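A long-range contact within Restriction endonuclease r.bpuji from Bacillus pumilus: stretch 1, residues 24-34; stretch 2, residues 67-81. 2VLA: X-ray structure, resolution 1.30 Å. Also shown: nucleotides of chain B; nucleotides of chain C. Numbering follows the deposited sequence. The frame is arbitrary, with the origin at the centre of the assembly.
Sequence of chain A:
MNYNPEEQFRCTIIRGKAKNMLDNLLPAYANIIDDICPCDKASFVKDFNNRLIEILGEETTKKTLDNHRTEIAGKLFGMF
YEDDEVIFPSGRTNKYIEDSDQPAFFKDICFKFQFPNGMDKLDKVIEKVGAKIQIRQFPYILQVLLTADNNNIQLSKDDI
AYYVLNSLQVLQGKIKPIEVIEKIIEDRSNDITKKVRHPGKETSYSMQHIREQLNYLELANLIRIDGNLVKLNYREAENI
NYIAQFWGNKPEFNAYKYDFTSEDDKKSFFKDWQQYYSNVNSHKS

Stretch 1, residues 24-34: NLLPAYANIID
Stretch 2 67-81: NHRTEIAGKLFGMFY

Stretch 1 is helical throughout, 24-34, and the helix runs on at both ends. It kinks where P27, having no amide hydrogen, makes no bond to the turn before. Stretch 2 enters already helical, with a wider pi-type turn over 68-76: A73 N bonds to H68 O at 3.0 Å, and L76 N to E71 O at 2.8 Å. The chain then turns at G78, whose phi/psi of 59/53 favours glycine. M79 N still reaches back to A73 O at 2.8 Å, and F80 and Y81 are extended.

The two helix axes cross at -90° and approach to 11.1 Å. In register, Y29 CA lies 6.4 Å from A73 CA, A30 CA 7.2 Å from M79 CA, and I33 CA 7.3 Å from F80 CA.

Y29 is the centre of the contact. Its chi1 is m (-68°) and chi2 is -33°, which lays the ring against A73 and carries OH to H68. A73 CB sits over one ring face, 4.4 Å from Y29 CD1. I72 is m, m, with I72 CG2 3.8 Å from Y29 CE2. At the ring edge, F77 CE2 is 4.2 Å from Y29 CE2. F77 has chi1 m and chi2 -3°.

Y29 OH and H68 ND1 form a hydrogen bond of 2.8 Å, the one hydrogen bond between the stretches; either could donate. H68 has chi1 m (-87°) and chi2 -105°. This conformer sets its two nitrogens to different partners: H68 NE2 donates to OP1 of DC5 in chain C at 2.9 Å, almost linearly at 174°. Both partners lie near the imidazole plane. L25 is m, t; L25 CD1 meets the imidazole edge, 4.3 Å from H68 CE1.

M79 is m, t, p (-63°, -175°, 79°). The extended chi2 carries the sulfur to stretch 1, where M79 SD is 3.7 Å from Y29 CB. M79 SD lies 5.1 Å from the centroid of the Y29 ring, oblique to it. The p turn at chi3 places M79 CE 3.8 Å from A30 CB and 4.0 Å from L26 CD1. L26 is t, p; its CA-to-CB bond points sideways, but its end comes nearer and also meets F77, with L26 CD1 4.1 Å from F77 CD2.

I33 is m, t. Its extended chi2 sends CD1 into stretch 2: I33 CD1 is 3.6 Å from M79 CB, 4.4 Å from A73 CB, and 3.8 Å from F80 CD2, at the ring edge. F80 has chi1 p (64°) and chi2 86°.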

# COMPACT_ATOMS: atom_id res chain seq x y z
N ASN A 24 9.91 2.31 -17.12
CA ASN A 24 10.30 1.11 -17.86
C ASN A 24 9.78 -0.20 -17.26
O ASN A 24 9.37 -1.11 -17.99
CB ASN A 24 11.83 1.04 -17.96
CG ASN A 24 12.37 1.90 -19.01
OD1 ASN A 24 11.77 2.06 -20.06
ND2 ASN A 24 13.54 2.47 -18.76
N LEU A 25 9.82 -0.32 -15.95
CA LEU A 25 9.45 -1.57 -15.31
C LEU A 25 7.95 -1.87 -15.34
O LEU A 25 7.57 -3.01 -15.50
CB LEU A 25 9.96 -1.59 -13.86
CG LEU A 25 11.41 -1.95 -13.66
CD1 LEU A 25 11.80 -1.69 -12.24
CD2 LEU A 25 11.65 -3.42 -14.05
N LEU A 26 7.11 -0.86 -15.20
CA LEU A 26 5.67 -1.14 -15.17
C LEU A 26 5.18 -1.69 -16.52
O LEU A 26 4.52 -2.71 -16.57
CB LEU A 26 4.84 0.08 -14.71
CG LEU A 26 3.36 -0.21 -14.44
CD1 LEU A 26 3.23 -1.25 -13.34
CD2 LEU A 26 2.63 1.08 -14.07
N PRO A 27 5.57 -1.05 -17.63
CA PRO A 27 5.24 -1.68 -18.91
C PRO A 27 5.85 -3.06 -19.08
O PRO A 27 5.24 -3.93 -19.68
CB PRO A 27 5.83 -0.71 -19.93
CG PRO A 27 5.84 0.58 -19.25
CD PRO A 27 6.15 0.29 -17.82
N ALA A 28 7.09 -3.26 -18.60
CA ALA A 28 7.70 -4.57 -18.71
C ALA A 28 6.92 -5.63 -17.94
O ALA A 28 6.59 -6.69 -18.50
CB ALA A 28 9.16 -4.52 -18.26
N TYR A 29 6.60 -5.36 -16.68
CA TYR A 29 5.85 -6.32 -15.88
C TYR A 29 4.55 -6.66 -16.65
O TYR A 29 4.17 -7.82 -16.76
CB TYR A 29 5.46 -5.74 -14.53
CG TYR A 29 6.56 -5.47 -13.52
CD1 TYR A 29 7.71 -6.25 -13.43
CD2 TYR A 29 6.38 -4.47 -12.59
CE1 TYR A 29 8.69 -5.98 -12.46
CE2 TYR A 29 7.31 -4.21 -11.62
CZ TYR A 29 8.45 -4.96 -11.53
OH TYR A 29 9.35 -4.64 -10.54
N ALA A 30 3.84 -5.64 -17.11
CA ALA A 30 2.52 -5.84 -17.70
C ALA A 30 2.61 -6.63 -19.00
O ALA A 30 1.80 -7.52 -19.25
CB ALA A 30 1.86 -4.50 -17.94
N ASN A 31 3.58 -6.28 -19.83
CA ASN A 31 3.71 -6.92 -21.14
C ASN A 31 4.20 -8.33 -21.02
O ASN A 31 3.77 -9.21 -21.75
CB ASN A 31 4.61 -6.10 -22.06
CG ASN A 31 3.88 -4.92 -22.68
OD1 ASN A 31 2.69 -5.03 -23.02
ND2 ASN A 31 4.55 -3.81 -22.80
N ILE A 32 5.12 -8.56 -20.08
CA ILE A 32 5.57 -9.91 -19.81
C ILE A 32 4.37 -10.78 -19.40
O ILE A 32 4.15 -11.85 -19.95
CB ILE A 32 6.64 -9.95 -18.73
CG1 ILE A 32 7.93 -9.29 -19.25
CG2 ILE A 32 6.89 -11.41 -18.28
CD1 ILE A 32 8.99 -9.01 -18.16
N ILE A 33 3.62 -10.31 -18.42
CA ILE A 33 2.48 -11.06 -17.92
C ILE A 33 1.42 -11.29 -19.01
O ILE A 33 0.95 -12.41 -19.21
CB ILE A 33 1.87 -10.36 -16.70
CG1 ILE A 33 2.83 -10.47 -15.51
CG2 ILE A 33 0.52 -10.97 -16.34
CD1 ILE A 33 2.52 -9.50 -14.38
N ASP A 34 1.10 -10.25 -19.75
CA ASP A 34 0.08 -10.35 -20.79
C ASP A 34 0.51 -11.36 -21.88
O ASP A 34 -0.31 -12.12 -22.40
CB ASP A 34 -0.15 -8.98 -21.41
CG ASP A 34 -1.23 -8.97 -22.42
OD1 ASP A 34 -2.35 -9.40 -22.09
OD2 ASP A 34 -0.98 -8.48 -23.53
N ASN A 67 12.20 -12.16 -6.51
CA ASN A 67 11.59 -11.21 -5.59
C ASN A 67 10.77 -10.15 -6.34
O ASN A 67 9.66 -9.78 -5.91
CB ASN A 67 12.65 -10.53 -4.70
CG ASN A 67 13.20 -11.44 -3.60
OD1 ASN A 67 12.64 -12.49 -3.28
ND2 ASN A 67 14.26 -10.98 -2.96
N HIS A 68 11.28 -9.65 -7.47
CA HIS A 68 10.46 -8.77 -8.30
C HIS A 68 9.13 -9.47 -8.64
O HIS A 68 8.04 -8.87 -8.55
CB HIS A 68 11.19 -8.39 -9.60
CG HIS A 68 12.06 -7.18 -9.47
ND1 HIS A 68 11.70 -5.96 -9.99
CD2 HIS A 68 13.31 -7.03 -8.96
CE1 HIS A 68 12.69 -5.10 -9.79
NE2 HIS A 68 13.66 -5.73 -9.15
N ARG A 69 9.22 -10.71 -9.09
CA ARG A 69 8.05 -11.43 -9.55
C ARG A 69 7.04 -11.59 -8.43
O ARG A 69 5.83 -11.29 -8.61
CB ARG A 69 8.43 -12.80 -10.09
CG ARG A 69 7.34 -13.46 -10.88
CD ARG A 69 7.73 -14.85 -11.33
NE ARG A 69 7.90 -15.73 -10.20
CZ ARG A 69 9.07 -16.17 -9.76
NH1 ARG A 69 10.18 -15.85 -10.40
NH2 ARG A 69 9.12 -16.94 -8.67
N THR A 70 7.50 -12.07 -7.28
CA THR A 70 6.55 -12.39 -6.22
C THR A 70 6.12 -11.18 -5.44
O THR A 70 4.93 -11.00 -5.18
CB THR A 70 7.06 -13.50 -5.28
OG1 THR A 70 8.13 -13.00 -4.46
CG2 THR A 70 7.53 -14.72 -6.08
N GLU A 71 7.07 -10.33 -5.06
CA GLU A 71 6.78 -9.22 -4.16
C GLU A 71 6.10 -8.07 -4.84
O GLU A 71 5.22 -7.41 -4.24
CB GLU A 71 8.04 -8.69 -3.50
CG GLU A 71 8.81 -9.69 -2.64
CD GLU A 71 9.87 -8.98 -1.79
OE1 GLU A 71 9.49 -8.21 -0.89
OE2 GLU A 71 11.11 -9.16 -2.07
N ILE A 72 6.53 -7.75 -6.06
CA ILE A 72 6.12 -6.49 -6.70
C ILE A 72 5.06 -6.76 -7.76
O ILE A 72 3.92 -6.33 -7.62
CB ILE A 72 7.33 -5.69 -7.29
CG1 ILE A 72 8.37 -5.43 -6.18
CG2 ILE A 72 6.83 -4.38 -7.88
CD1 ILE A 72 7.86 -4.63 -4.96
N ALA A 73 5.39 -7.52 -8.77
CA ALA A 73 4.41 -7.85 -9.79
C ALA A 73 3.22 -8.63 -9.18
O ALA A 73 2.07 -8.33 -9.48
CB ALA A 73 5.06 -8.65 -10.93
N GLY A 74 3.51 -9.58 -8.31
CA GLY A 74 2.46 -10.40 -7.69
C GLY A 74 1.73 -9.67 -6.55
O GLY A 74 0.54 -9.31 -6.67
N LYS A 75 2.42 -9.46 -5.43
CA LYS A 75 1.74 -8.97 -4.23
C LYS A 75 1.45 -7.46 -4.27
O LYS A 75 0.29 -7.04 -4.26
CB LYS A 75 2.53 -9.31 -2.99
CG LYS A 75 2.65 -10.78 -2.75
CD LYS A 75 1.36 -11.36 -2.19
CE LYS A 75 1.52 -12.82 -1.74
NZ LYS A 75 0.37 -13.30 -0.93
N LEU A 76 2.49 -6.63 -4.35
CA LEU A 76 2.28 -5.21 -4.10
C LEU A 76 1.46 -4.55 -5.22
O LEU A 76 0.61 -3.70 -4.96
CB LEU A 76 3.60 -4.48 -3.90
CG LEU A 76 3.52 -3.00 -3.54
CD1 LEU A 76 2.81 -2.79 -2.21
CD2 LEU A 76 4.97 -2.39 -3.52
N PHE A 77 1.78 -4.87 -6.48
CA PHE A 77 1.05 -4.26 -7.59
C PHE A 77 -0.16 -5.08 -8.06
O PHE A 77 -0.94 -4.61 -8.86
CB PHE A 77 1.95 -4.01 -8.78
CG PHE A 77 3.00 -2.90 -8.57
CD1 PHE A 77 3.05 -2.17 -7.39
CD2 PHE A 77 3.91 -2.61 -9.58
CE1 PHE A 77 4.01 -1.17 -7.23
CE2 PHE A 77 4.85 -1.62 -9.42
CZ PHE A 77 4.91 -0.90 -8.24
N GLY A 78 -0.28 -6.32 -7.61
CA GLY A 78 -1.46 -7.15 -7.93
C GLY A 78 -1.66 -7.36 -9.43
O GLY A 78 -2.76 -7.17 -9.95
N MET A 79 -0.62 -7.83 -10.12
CA MET A 79 -0.63 -7.86 -11.57
C MET A 79 -0.97 -9.22 -12.17
O MET A 79 -1.21 -9.33 -13.37
CB MET A 79 0.71 -7.35 -12.12
CG MET A 79 0.98 -5.90 -11.74
SD MET A 79 2.45 -5.21 -12.48
CE MET A 79 1.80 -4.88 -14.12
N PHE A 80 -0.96 -10.25 -11.35
CA PHE A 80 -1.38 -11.59 -11.78
C PHE A 80 -1.99 -12.35 -10.61
O PHE A 80 -1.88 -11.94 -9.47
CB PHE A 80 -0.20 -12.38 -12.38
CG PHE A 80 0.93 -12.66 -11.40
CD1 PHE A 80 0.90 -13.78 -10.58
CD2 PHE A 80 2.05 -11.86 -11.38
CE1 PHE A 80 1.97 -14.07 -9.73
CE2 PHE A 80 3.11 -12.14 -10.50
CZ PHE A 80 3.06 -13.24 -9.69
N TYR A 81 -2.65 -13.46 -10.92
CA TYR A 81 -3.23 -14.32 -9.89
C TYR A 81 -3.24 -15.74 -10.41
O TYR A 81 -3.00 -15.98 -11.59
CB TYR A 81 -4.66 -13.86 -9.52
CG TYR A 81 -5.68 -14.09 -10.61
CD1 TYR A 81 -5.85 -13.18 -11.64
CD2 TYR A 81 -6.48 -15.22 -10.61
CE1 TYR A 81 -6.78 -13.38 -12.63
CE2 TYR A 81 -7.41 -15.44 -11.59
CZ TYR A 81 -7.56 -14.51 -12.60
OH TYR A 81 -8.50 -14.73 -13.59
P DC B 5 5.64 -13.25 -1.67
OP1 DC B 5 4.61 -13.86 -2.54
OP2 DC B 5 6.64 -12.35 -2.25
O5' DC B 5 4.87 -12.59 -0.43
C5' DC B 5 5.27 -11.35 0.12
C4' DC B 5 5.70 -11.50 1.55
O4' DC B 5 6.85 -12.40 1.61
C3' DC B 5 6.14 -10.22 2.22
O3' DC B 5 5.93 -10.33 3.63
C2' DC B 5 7.62 -10.20 1.81
C1' DC B 5 7.97 -11.66 2.07
N1 DC B 5 9.19 -12.10 1.39
C2 DC B 5 10.30 -12.53 2.13
O2 DC B 5 10.22 -12.59 3.37
N3 DC B 5 11.44 -12.90 1.46
C4 DC B 5 11.49 -12.83 0.14
N4 DC B 5 12.62 -13.21 -0.48
C5 DC B 5 10.40 -12.38 -0.64
C6 DC B 5 9.27 -12.03 0.02
P DC B 6 6.22 -9.11 4.63
OP1 DC B 6 5.29 -9.30 5.77
OP2 DC B 6 6.25 -7.84 3.85
O5' DC B 6 7.78 -9.32 5.04
C5' DC B 6 8.12 -10.27 6.06
C4' DC B 6 9.49 -9.94 6.62
O4' DC B 6 10.50 -10.24 5.64
C3' DC B 6 9.70 -8.49 7.01
O3' DC B 6 10.35 -8.47 8.27
C2' DC B 6 10.55 -7.90 5.88
C1' DC B 6 11.35 -9.10 5.45
N1 DC B 6 11.76 -9.17 4.06
C2 DC B 6 13.10 -9.44 3.73
O2 DC B 6 13.97 -9.45 4.61
N3 DC B 6 13.41 -9.66 2.44
C4 DC B 6 12.49 -9.58 1.48
N4 DC B 6 12.87 -9.79 0.21
C5 DC B 6 11.13 -9.29 1.81
C6 DC B 6 10.83 -9.12 3.09
P DC C 5 16.44 -4.59 -7.01
OP1 DC C 5 16.11 -4.42 -8.42
OP2 DC C 5 15.46 -5.35 -6.21
O5' DC C 5 17.88 -5.27 -6.82
C5' DC C 5 19.12 -4.55 -7.08
C4' DC C 5 20.15 -5.15 -6.17
O4' DC C 5 19.86 -4.74 -4.79
C3' DC C 5 20.14 -6.68 -6.17
O3' DC C 5 21.51 -7.12 -6.25
C2' DC C 5 19.52 -7.08 -4.86
C1' DC C 5 19.76 -5.89 -3.96
N1 DC C 5 18.63 -5.56 -3.01
C2 DC C 5 18.94 -5.21 -1.71
O2 DC C 5 20.12 -5.29 -1.31
N3 DC C 5 17.95 -4.83 -0.85
C4 DC C 5 16.72 -4.73 -1.32
N4 DC C 5 15.76 -4.32 -0.47
C5 DC C 5 16.38 -5.08 -2.63
C6 DC C 5 17.34 -5.45 -3.47